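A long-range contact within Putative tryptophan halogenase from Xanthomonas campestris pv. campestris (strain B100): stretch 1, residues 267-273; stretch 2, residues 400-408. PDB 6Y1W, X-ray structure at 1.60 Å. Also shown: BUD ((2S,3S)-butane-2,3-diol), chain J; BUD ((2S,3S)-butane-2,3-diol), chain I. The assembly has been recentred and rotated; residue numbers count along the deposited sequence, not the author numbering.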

# COMPACT_ATOMS: atom_id res chain seq x y z
N ARG A 267 24.95 -2.51 18.86
CA ARG A 267 25.17 -2.38 20.30
C ARG A 267 25.35 -0.90 20.63
O ARG A 267 26.39 -0.32 20.30
CB ARG A 267 26.40 -3.17 20.72
CG ARG A 267 26.70 -3.00 22.25
CD ARG A 267 27.96 -3.81 22.62
NE ARG A 267 27.59 -5.23 22.67
CZ ARG A 267 28.46 -6.20 22.89
NH1 ARG A 267 29.76 -5.91 23.06
NH2 ARG A 267 28.04 -7.46 22.96
N ALA A 268 24.37 -0.33 21.33
CA ALA A 268 24.45 1.08 21.69
C ALA A 268 25.50 1.31 22.78
O ALA A 268 25.73 0.45 23.62
CB ALA A 268 23.10 1.58 22.18
N ASP A 269 26.13 2.48 22.74
CA ASP A 269 27.12 2.88 23.73
C ASP A 269 26.72 4.26 24.27
O ASP A 269 25.53 4.56 24.33
CB ASP A 269 28.53 2.87 23.13
CG ASP A 269 29.61 2.73 24.20
OD1 ASP A 269 29.77 1.61 24.74
OD2 ASP A 269 30.25 3.77 24.51
N ARG A 270 27.68 5.09 24.65
CA ARG A 270 27.36 6.36 25.31
C ARG A 270 26.89 7.43 24.34
O ARG A 270 26.07 8.28 24.71
CB ARG A 270 28.59 6.91 26.06
CG ARG A 270 29.06 6.05 27.21
CD ARG A 270 30.41 6.63 27.72
NE ARG A 270 30.28 8.05 28.04
CZ ARG A 270 29.72 8.54 29.16
NH1 ARG A 270 29.23 7.72 30.09
NH2 ARG A 270 29.66 9.85 29.33
N ALA A 271 27.44 7.45 23.12
CA ALA A 271 27.18 8.52 22.15
C ALA A 271 27.19 7.96 20.73
O ALA A 271 27.56 8.64 19.76
CB ALA A 271 28.20 9.66 22.29
N GLY A 272 26.69 6.74 20.60
CA GLY A 272 26.66 6.08 19.30
C GLY A 272 26.39 4.61 19.49
O GLY A 272 25.89 4.20 20.54
N TRP A 273 26.74 3.83 18.47
CA TRP A 273 26.46 2.41 18.53
C TRP A 273 27.43 1.67 17.62
O TRP A 273 28.06 2.27 16.75
CB TRP A 273 25.00 2.12 18.13
CG TRP A 273 24.68 2.43 16.69
CD1 TRP A 273 24.32 3.63 16.19
CD2 TRP A 273 24.66 1.50 15.60
NE1 TRP A 273 24.13 3.55 14.81
CE2 TRP A 273 24.31 2.24 14.44
CE3 TRP A 273 24.92 0.13 15.48
CZ2 TRP A 273 24.21 1.64 13.18
CZ3 TRP A 273 24.81 -0.46 14.24
CH2 TRP A 273 24.46 0.29 13.10
N ASP A 400 14.72 4.60 27.51
CA ASP A 400 14.74 4.94 28.93
C ASP A 400 16.04 5.60 29.36
O ASP A 400 16.14 6.10 30.50
CB ASP A 400 14.54 3.69 29.81
CG ASP A 400 13.18 3.04 29.62
OD1 ASP A 400 12.24 3.67 29.10
OD2 ASP A 400 13.08 1.87 30.03
N ARG A 401 17.04 5.63 28.49
CA ARG A 401 18.36 6.09 28.87
C ARG A 401 18.38 7.59 29.15
O ARG A 401 17.92 8.39 28.33
CB ARG A 401 19.37 5.75 27.79
CG ARG A 401 19.54 4.22 27.63
CD ARG A 401 20.74 3.88 26.73
NE ARG A 401 22.04 4.26 27.30
CZ ARG A 401 23.21 3.81 26.85
NH1 ARG A 401 23.25 2.95 25.82
NH2 ARG A 401 24.36 4.25 27.38
N ARG A 402 18.97 7.96 30.29
CA ARG A 402 19.27 9.35 30.61
C ARG A 402 20.70 9.47 31.14
O ARG A 402 21.05 10.46 31.81
CB ARG A 402 18.27 9.92 31.63
CG ARG A 402 16.81 9.75 31.24
CD ARG A 402 16.42 10.65 30.06
NE ARG A 402 14.98 10.61 29.84
CZ ARG A 402 14.35 9.72 29.09
NH1 ARG A 402 13.01 9.78 28.98
NH2 ARG A 402 15.04 8.77 28.45
N ASP A 403 21.53 8.48 30.84
CA ASP A 403 22.82 8.36 31.51
C ASP A 403 23.92 9.17 30.85
O ASP A 403 25.01 9.25 31.43
CB ASP A 403 23.27 6.90 31.60
CG ASP A 403 23.27 6.18 30.23
OD1 ASP A 403 22.17 5.90 29.73
OD2 ASP A 403 24.37 5.92 29.67
N THR A 404 23.72 9.72 29.64
CA THR A 404 24.67 10.63 29.02
C THR A 404 23.87 11.78 28.43
O THR A 404 22.64 11.68 28.22
CB THR A 404 25.52 9.99 27.91
OG1 THR A 404 24.66 9.72 26.78
CG2 THR A 404 26.17 8.70 28.38
N ALA A 405 24.56 12.91 28.19
CA ALA A 405 23.92 14.05 27.56
C ALA A 405 23.36 13.67 26.19
O ALA A 405 22.28 14.11 25.79
CB ALA A 405 24.91 15.21 27.42
N PHE A 406 24.10 12.82 25.46
CA PHE A 406 23.64 12.31 24.17
C PHE A 406 22.27 11.65 24.29
O PHE A 406 21.33 12.02 23.58
CB PHE A 406 24.68 11.31 23.62
CG PHE A 406 24.26 10.65 22.32
CD1 PHE A 406 24.54 11.25 21.11
CD2 PHE A 406 23.64 9.43 22.35
CE1 PHE A 406 24.16 10.61 19.91
CE2 PHE A 406 23.24 8.77 21.17
CZ PHE A 406 23.53 9.38 19.93
N TRP A 407 22.10 10.72 25.23
CA TRP A 407 20.80 10.06 25.35
C TRP A 407 19.72 10.99 25.88
O TRP A 407 18.55 10.87 25.50
CB TRP A 407 20.91 8.80 26.23
CG TRP A 407 21.67 7.74 25.49
CD1 TRP A 407 22.92 7.24 25.80
CD2 TRP A 407 21.28 7.08 24.26
NE1 TRP A 407 23.29 6.28 24.86
CE2 TRP A 407 22.32 6.20 23.90
CE3 TRP A 407 20.14 7.16 23.45
CZ2 TRP A 407 22.25 5.37 22.76
CZ3 TRP A 407 20.07 6.31 22.29
CH2 TRP A 407 21.13 5.46 21.97
N ARG A 408 20.05 11.89 26.81
CA ARG A 408 19.04 12.85 27.27
C ARG A 408 18.57 13.71 26.12
O ARG A 408 17.36 14.03 26.02
CB ARG A 408 19.60 13.72 28.40
CG ARG A 408 19.83 12.94 29.70
CD ARG A 408 20.21 13.91 30.86
NE ARG A 408 21.50 14.59 30.72
CZ ARG A 408 22.70 14.10 31.05
NH1 ARG A 408 22.84 12.85 31.51
NH2 ARG A 408 23.78 14.86 30.92
C1 BUD J . 28.26 0.16 29.13
O1 BUD J . 29.04 2.35 28.37
C2 BUD J . 28.23 1.25 28.06
O2 BUD J . 26.90 2.95 27.16
C3 BUD J . 26.82 1.80 27.94
C4 BUD J . 25.91 0.81 27.21
C1 BUD I . 33.23 7.54 22.29
O1 BUD I . 31.87 7.12 24.16
C2 BUD I . 31.81 7.41 22.80
O2 BUD I . 30.00 5.85 22.73
C3 BUD I . 31.15 6.24 22.06
C4 BUD I . 30.74 6.69 20.66

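The turn between the two strand segments of stretch 1 packs against the start of the helix in stretch 2, burying 363 Å². Arg 270 gives the largest share. Its CA-to-CB bond points away from stretch 2 overall, and its carbonyl takes a hydrogen bond: Thr 404 OG1 donates to Arg 270 O at 2.9 Å. Thr 404 OG1 also caps the helix, accepting from Trp 407 N at 3.2 Å, a double role that suits threonine to the N-cap. The Arg 270 side chain nevertheless folds so that its guanidinium lies with one face over the Thr 404 methyl, Arg 270 NH1 to Thr 404 CG2 3.6 Å.

Phe 406, the second residue of the helix, points toward the loop and offers its ring face to the backbone. Ala 271 CA sits 3.8 Å from the ring centroid of Phe 406, a CH-pi contact, and Gly 272 N also lies over this face, without a polar partner in the model.

Trp 407 leaves sideways, but its indole end reaches the turn, where Trp 407 NE1 donates to Asp 269 O at 2.9 Å and Trp 407 CZ2 packs 3.9 Å from Ala 268 CB. Arg 401, held by a salt bridge from NH2 to Asp 403 OD2 (2.8 Å), places NH1 3.2 Å from Asp 269 O and also donates through NH2 to O2 of the chain J butanediol at 2.9 Å.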